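Local coordinates for sarcoplasmic calcium-binding protein (Branchiostoma lanceolatum, PDB 2SAS) that binds calcium ions through EF-hand loops and, like parvalbumins, seems to be more abundant in fast-contracting muscles, at residues 3-6 / 7-11; 84-87 / 88-92; 172-175 / 176-180. All coordinates share one frame; numbering follows the deposited sequence.

Contact 1 of 3, residues 3-6 / 7-11; sequences NDFQ and KQKIK
Phe5 and Lys9, one helical turn apart, meet through the methylene chain of the lysine, which lies over one face of the phenyl ring. Lys9 CD sits 3.8 Å from the ring centroid and 28° off the ring normal, a CH-pi contact displaced toward the rim. The phenyl ring reaches this place because Phe5 CG stands anti to the backbone N (chi1 -177°), while the Lys9 chain bends at its third torsion and runs across the ring. A long aliphatic chain suits the position: its carbons cover the aromatic face, and the ammonium group, at the rim of the ring near Phe5 CE2, hydrogen-bonds to Ser171 O. At the edge of the same ring, near its plane, stands Gln8 OE1, with the amide turned almost perpendicular to the phenyl group.

Behind these side chains lies the first turn of helix 4-18. Asn3 is its N-cap: Gln6 N donates to Asn3 OD1 at 2.9 Å, nearly in line with the side-chain C=O bond, so a main-chain N-H that no earlier helical carbonyl can serve is satisfied. Asparagine suits an N-cap because its short amide can fold back on the turn. The regular helical bonds begin at once, from Lys7 N to Asn3 O at 3.1 Å and from Gln8 N to Asp4 O at 2.9 Å. Asp4 places a carboxylate where the helix dipole would probably welcome it, and its OD1 is 4.0 Å from Lys7 NZ, too far for a salt bridge though opposite charges at that distance may still attract.

The beginning of helix 4-18 is flanked by two parts of the chain. Ile10 packs on Trp79 and Tyr82 of helix 79-91, whereas Phe5 rests on Ala174 and Asn178 in the segment that follows helix 158-170.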
loop_
_atom_site.group_PDB
_atom_site.type_symbol
_atom_site.label_atom_id
_atom_site.label_comp_id
_atom_site.label_asym_id
_atom_site.label_seq_id
_atom_site.Cartn_x
_atom_site.Cartn_y
_atom_site.Cartn_z
ATOM N N ASN A 3 7.598 17.217 6.880
ATOM C CA ASN A 3 8.802 16.451 6.406
ATOM C C ASN A 3 8.254 15.366 5.490
ATOM O O ASN A 3 7.006 15.246 5.313
ATOM C CB ASN A 3 9.604 16.025 7.607
ATOM C CG ASN A 3 8.873 15.139 8.616
ATOM O OD1 ASN A 3 7.854 14.547 8.286
ATOM N ND2 ASN A 3 9.378 15.023 9.835
ATOM N N ASP A 4 9.150 14.562 4.960
ATOM C CA ASP A 4 8.892 13.486 4.033
ATOM C C ASP A 4 7.825 12.526 4.627
ATOM O O ASP A 4 6.802 12.326 3.988
ATOM C CB ASP A 4 10.148 12.759 3.591
ATOM C CG ASP A 4 11.026 13.516 2.620
ATOM O OD1 ASP A 4 10.633 14.571 2.158
ATOM O OD2 ASP A 4 12.174 13.084 2.330
ATOM N N PHE A 5 8.144 12.031 5.793
ATOM C CA PHE A 5 7.353 11.124 6.598
ATOM C C PHE A 5 5.912 11.616 6.731
ATOM O O PHE A 5 4.972 10.843 6.498
ATOM C CB PHE A 5 7.955 10.864 7.986
ATOM C CG PHE A 5 7.168 9.875 8.780
ATOM C CD1 PHE A 5 6.977 8.577 8.301
ATOM C CD2 PHE A 5 6.586 10.274 9.998
ATOM C CE1 PHE A 5 6.185 7.662 9.049
ATOM C CE2 PHE A 5 5.862 9.370 10.750
ATOM C CZ PHE A 5 5.687 8.066 10.306
ATOM N N GLN A 6 5.799 12.894 7.125
ATOM C CA GLN A 6 4.481 13.483 7.271
ATOM C C GLN A 6 3.690 13.411 5.965
ATOM O O GLN A 6 2.509 13.075 5.942
ATOM C CB GLN A 6 4.547 14.956 7.750
ATOM C CG GLN A 6 4.956 15.007 9.218
ATOM C CD GLN A 6 4.963 16.436 9.722
ATOM O OE1 GLN A 6 4.232 16.782 10.642
ATOM N NE2 GLN A 6 5.882 17.203 9.097
ATOM N N LYS A 7 4.351 13.771 4.875
ATOM C CA LYS A 7 3.781 13.825 3.544
ATOM C C LYS A 7 3.398 12.456 3.015
ATOM O O LYS A 7 2.435 12.361 2.213
ATOM C CB LYS A 7 4.661 14.580 2.539
ATOM C CG LYS A 7 4.507 16.089 2.766
ATOM C CD LYS A 7 5.777 16.865 2.502
ATOM C CE LYS A 7 6.370 16.545 1.155
ATOM N NZ LYS A 7 7.749 17.146 1.081
ATOM N N GLN A 8 4.121 11.485 3.474
ATOM C CA GLN A 8 3.903 10.064 3.116
ATOM C C GLN A 8 2.549 9.586 3.666
ATOM O O GLN A 8 1.769 8.929 2.936
ATOM C CB GLN A 8 5.029 9.239 3.665
ATOM C CG GLN A 8 5.267 7.839 3.217
ATOM C CD GLN A 8 6.353 7.146 4.052
ATOM O OE1 GLN A 8 7.455 7.654 4.303
ATOM N NE2 GLN A 8 5.953 5.939 4.460
ATOM N N LYS A 9 2.285 9.900 4.910
ATOM C CA LYS A 9 1.082 9.523 5.658
ATOM C C LYS A 9 -0.069 10.360 5.159
ATOM O O LYS A 9 -1.200 9.857 5.159
ATOM C CB LYS A 9 1.203 9.635 7.185
ATOM C CG LYS A 9 2.522 9.029 7.707
ATOM C CD LYS A 9 2.655 9.175 9.200
ATOM C CE LYS A 9 2.459 10.627 9.658
ATOM N NZ LYS A 9 2.810 10.871 11.058
ATOM N N ILE A 10 0.200 11.609 4.801
ATOM C CA ILE A 10 -0.874 12.442 4.220
ATOM C C ILE A 10 -1.304 11.824 2.876
ATOM O O ILE A 10 -2.486 11.665 2.550
ATOM C CB ILE A 10 -0.546 13.954 4.186
ATOM C CG1 ILE A 10 -0.522 14.501 5.664
ATOM C CG2 ILE A 10 -1.687 14.678 3.439
ATOM C CD1 ILE A 10 0.362 15.748 5.909
ATOM N N LYS A 11 -0.349 11.413 2.079
ATOM C CA LYS A 11 -0.667 10.766 0.795
ATOM C C LYS A 11 -1.554 9.557 1.128
ATOM O O LYS A 11 -2.630 9.362 0.546
ATOM C CB LYS A 11 0.558 10.434 -0.005
ATOM C CG LYS A 11 0.321 10.002 -1.470
ATOM C CD LYS A 11 -0.675 10.937 -2.179
ATOM C CE LYS A 11 -0.555 10.741 -3.674
ATOM N NZ LYS A 11 -1.203 9.452 -4.087
#

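Contact 2 of 3, residues 84-87 / 88-92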
loop_
_atom_site.group_PDB
_atom_site.type_symbol
_atom_site.label_atom_id
_atom_site.label_comp_id
_atom_site.label_asym_id
_atom_site.label_seq_id
_atom_site.Cartn_x
_atom_site.Cartn_y
_atom_site.Cartn_z
ATOM N N ALA A 84 -1.730 21.282 0.977
ATOM C CA ALA A 84 -1.869 22.657 1.477
ATOM C C ALA A 84 -2.773 22.724 2.661
ATOM O O ALA A 84 -2.433 23.407 3.640
ATOM C CB ALA A 84 -2.388 23.572 0.362
ATOM N N MET A 85 -3.935 22.092 2.623
ATOM C CA MET A 85 -4.885 22.071 3.744
ATOM C C MET A 85 -4.191 21.472 4.976
ATOM O O MET A 85 -4.280 22.017 6.089
ATOM C CB MET A 85 -6.153 21.296 3.443
ATOM C CG MET A 85 -7.007 21.139 4.684
ATOM S SD MET A 85 -8.605 20.375 4.177
ATOM C CE MET A 85 -7.915 18.792 3.661
ATOM N N TRP A 86 -3.488 20.392 4.774
ATOM C CA TRP A 86 -2.785 19.743 5.918
ATOM C C TRP A 86 -1.640 20.551 6.469
ATOM O O TRP A 86 -1.481 20.593 7.717
ATOM C CB TRP A 86 -2.459 18.303 5.551
ATOM C CG TRP A 86 -3.693 17.519 5.912
ATOM C CD1 TRP A 86 -4.547 16.915 5.069
ATOM C CD2 TRP A 86 -4.192 17.304 7.240
ATOM N NE1 TRP A 86 -5.547 16.312 5.766
ATOM C CE2 TRP A 86 -5.392 16.535 7.086
ATOM C CE3 TRP A 86 -3.791 17.685 8.517
ATOM C CZ2 TRP A 86 -6.154 16.125 8.176
ATOM C CZ3 TRP A 86 -4.567 17.290 9.596
ATOM C CH2 TRP A 86 -5.712 16.518 9.433
ATOM N N GLU A 87 -0.893 21.203 5.603
ATOM C CA GLU A 87 0.227 22.062 6.066
ATOM C C GLU A 87 -0.301 23.169 6.942
ATOM O O GLU A 87 0.344 23.525 7.933
ATOM C CB GLU A 87 1.082 22.659 4.981
ATOM C CG GLU A 87 1.707 21.733 3.934
ATOM C CD GLU A 87 3.159 22.129 3.708
ATOM O OE1 GLU A 87 3.471 23.252 4.100
ATOM O OE2 GLU A 87 3.892 21.261 3.179
ATOM N N LYS A 88 -1.462 23.665 6.582
ATOM C CA LYS A 88 -2.121 24.764 7.362
ATOM C C LYS A 88 -2.520 24.217 8.716
ATOM O O LYS A 88 -2.036 24.710 9.729
ATOM C CB LYS A 88 -3.187 25.393 6.522
ATOM C CG LYS A 88 -4.306 26.245 6.976
ATOM C CD LYS A 88 -5.603 26.055 6.175
ATOM C CE LYS A 88 -6.320 24.739 6.214
ATOM N NZ LYS A 88 -7.333 24.587 7.319
ATOM N N THR A 89 -3.321 23.172 8.872
ATOM C CA THR A 89 -3.687 22.652 10.191
ATOM C C THR A 89 -2.582 22.045 11.021
ATOM O O THR A 89 -2.682 22.067 12.257
ATOM C CB THR A 89 -4.869 21.599 10.049
ATOM O OG1 THR A 89 -4.279 20.592 9.224
ATOM C CG2 THR A 89 -6.101 22.188 9.408
ATOM N N ILE A 90 -1.566 21.444 10.407
ATOM C CA ILE A 90 -0.508 20.858 11.279
ATOM C C ILE A 90 0.161 22.043 11.958
ATOM O O ILE A 90 0.494 22.075 13.146
ATOM C CB ILE A 90 0.464 19.934 10.470
ATOM C CG1 ILE A 90 -0.195 18.572 10.185
ATOM C CG2 ILE A 90 1.809 19.731 11.212
ATOM C CD1 ILE A 90 0.643 17.556 9.361
ATOM N N ALA A 91 0.321 23.085 11.137
ATOM C CA ALA A 91 0.983 24.315 11.615
ATOM C C ALA A 91 0.449 24.773 12.954
ATOM O O ALA A 91 1.258 25.301 13.751
ATOM C CB ALA A 91 0.905 25.360 10.514
ATOM N N THR A 92 -0.817 24.564 13.248
ATOM C CA THR A 92 -1.458 24.979 14.492
ATOM C C THR A 92 -2.510 24.097 15.135
ATOM O O THR A 92 -3.512 24.759 15.536
ATOM C CB THR A 92 -2.238 26.365 14.200
ATOM O OG1 THR A 92 -3.269 25.905 13.284
ATOM C CG2 THR A 92 -1.338 27.467 13.655
#
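Trp86 overlaps the side chain of Thr89 at the six-membered part of its indole, with Trp86 CE3 only 3.0 Å from Thr89 OG1. The hydroxyl approaches the ring obliquely and gives its proton to the carbonyl three residues back, Trp86 O, at 3.2 Å. With chi1 at 61°, Thr89 OG1 lies between its own backbone N and carbonyl carbon, turned back toward the preceding turn. Threonine suits the place, since its hydroxyl can find an acceptor on the helix itself. Trp86 O also accepts from Ile90 N at 2.8 Å and is thus gripped by two donors.

All this happens near the C-terminal end of helix 79-91, the helix that leaves the second calcium loop of this EF-hand protein and carries the metal ligand Glu81 near its start. One turn beyond Trp86, Ile90 brings CG1 to the indole edge, 4.1 Å from Trp86 CE3, the two side chains crossing at about a right angle. The meeting surfaces are hydrocarbon, and both side chains pack against Ile10 of helix 4-18. On another side of the helix, the bent Lys88 chain lays CE 4.0 Å from Met85 CG, while Met85 itself packs against Leu65 and Ala69 of helix 48-69.

Contact 3 of 3, residues 172-175 / 176-180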
loop_
_atom_site.group_PDB
_atom_site.type_symbol
_atom_site.label_atom_id
_atom_site.label_comp_id
_atom_site.label_asym_id
_atom_site.label_seq_id
_atom_site.Cartn_x
_atom_site.Cartn_y
_atom_site.Cartn_z
ATOM N N PRO A 172 5.450 14.168 13.403
ATOM C CA PRO A 172 6.627 14.340 12.553
ATOM C C PRO A 172 7.508 13.122 12.709
ATOM O O PRO A 172 8.595 13.109 12.109
ATOM C CB PRO A 172 7.197 15.659 13.078
ATOM C CG PRO A 172 6.951 15.607 14.531
ATOM C CD PRO A 172 5.624 14.856 14.684
ATOM N N ALA A 173 7.100 12.103 13.448
ATOM C CA ALA A 173 7.840 10.886 13.719
ATOM C C ALA A 173 6.989 9.640 13.912
ATOM O O ALA A 173 5.926 9.763 14.524
ATOM C CB ALA A 173 8.641 11.068 15.042
ATOM N N ALA A 174 7.546 8.506 13.530
ATOM C CA ALA A 174 6.891 7.197 13.652
ATOM C C ALA A 174 6.460 6.898 15.070
ATOM O O ALA A 174 7.265 6.890 16.012
ATOM C CB ALA A 174 7.815 6.121 13.106
ATOM N N ASP A 175 5.153 6.684 15.237
ATOM C CA ASP A 175 4.573 6.397 16.570
ATOM C C ASP A 175 3.398 5.448 16.300
ATOM O O ASP A 175 3.231 4.968 15.150
ATOM C CB ASP A 175 4.221 7.730 17.217
ATOM C CG ASP A 175 3.129 8.562 16.561
ATOM O OD1 ASP A 175 2.499 8.186 15.563
ATOM O OD2 ASP A 175 2.774 9.654 17.053
ATOM N N ALA A 176 2.597 5.225 17.299
ATOM C CA ALA A 176 1.425 4.361 17.227
ATOM C C ALA A 176 0.474 4.693 16.099
ATOM O O ALA A 176 -0.248 3.727 15.692
ATOM C CB ALA A 176 0.632 4.376 18.562
ATOM N N GLY A 177 0.418 5.945 15.651
ATOM C CA GLY A 177 -0.547 6.306 14.539
ATOM C C GLY A 177 -0.137 5.487 13.330
ATOM O O GLY A 177 -0.894 5.209 12.394
ATOM N N ASN A 178 1.087 4.999 13.273
ATOM C CA ASN A 178 1.533 4.169 12.163
ATOM C C ASN A 178 0.763 2.839 12.013
ATOM O O ASN A 178 0.875 2.289 10.913
ATOM C CB ASN A 178 2.997 3.844 12.215
ATOM C CG ASN A 178 4.000 4.937 11.920
ATOM O OD1 ASN A 178 5.102 4.581 11.475
ATOM N ND2 ASN A 178 3.727 6.178 12.194
ATOM N N THR A 179 0.132 2.348 13.028
ATOM C CA THR A 179 -0.610 1.073 13.080
ATOM C C THR A 179 -1.781 1.003 12.131
ATOM O O THR A 179 -2.141 -0.100 11.685
ATOM C CB THR A 179 -1.021 0.688 14.550
ATOM O OG1 THR A 179 -1.923 1.700 15.009
ATOM C CG2 THR A 179 0.227 0.679 15.477
ATOM N N LEU A 180 -2.241 2.199 11.783
ATOM C CA LEU A 180 -3.371 2.353 10.862
ATOM C C LEU A 180 -2.920 2.092 9.439
ATOM O O LEU A 180 -3.741 1.878 8.546
ATOM C CB LEU A 180 -4.031 3.675 11.186
ATOM C CG LEU A 180 -4.550 3.878 12.612
ATOM C CD1 LEU A 180 -5.177 5.263 12.752
ATOM C CD2 LEU A 180 -5.645 2.823 12.852
#
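Asp175 folds its carboxylate over the start of the 3-10 segment that begins at Ala176, and accepts from Gly177 N through OD1 at 3.1 Å. The bond is the Asx-turn type of contact, an aspartate oxygen held by the N-H two residues on. Its N-H...O angle is 144°, and the donor stands well above the carboxylate plane. The bond depends on the first torsion of Asp175: chi1 of 65° puts CG between the backbone N and the carbonyl carbon and swings OD1 round to the following turn. Aspartate suits this place because it is short enough to curl forward to the main-chain N-H of Gly177 while its second oxygen, OD2, remains available to form a salt bridge with Arg167 and a hydrogen bond with Ser171 OG. An alanine here would take away both oxygens, and would probably leave Gly177 N without this acceptor and the charge of Arg167 without its mate.

Gly177 has no side chain to press on Asp175 OD1. The backbone carbonyl of Asp175 closes the turn, taking Asn178 N at 2.8 Å. Asn178 CG is anti to its own carbonyl carbon (chi1 -72°), which directs the amide back over Ala174 and Asp175. There Asn178 OD1 lies 3.5 Å from Ala174 CB, a methyl small enough to allow the amide so near.

The segment follows helix 158-170, against which Ala176 and Leu180 pack at Leu164, and Thr179 faces Val144, Val147 and Ile148 of helix 141-149. Amid these apolar neighbours the hydroxyl of the buried Thr179 is satisfied within its own turn: Thr179 OG1 donates to Ala176 O at 2.7 Å, meeting that oxygen almost head-on, and Thr179 N reaches the same oxygen at 3.0 Å.

In the fold
Along the chain the three contacts follow in series: contact 1 at the start of helix 4-18, contact 2 toward the end of helix 79-91, and contact 3 in the segment after helix 158-170. Contact 1 touches both of the others. Its centre is about 12 Å from that of contact 2, where Ile10 CD1 comes within 3.8 Å of Trp86 CB, and about 11 Å from that of contact 3, where Asn3 ND2 probably hydrogen-bonds to Pro172 O. Contacts 2 and 3 do not touch, their nearest atoms being about 7 Å apart. The start of helix 4-18 therefore lies between helix 79-91 and the segment that follows helix 158-170, bringing parts far apart in sequence together.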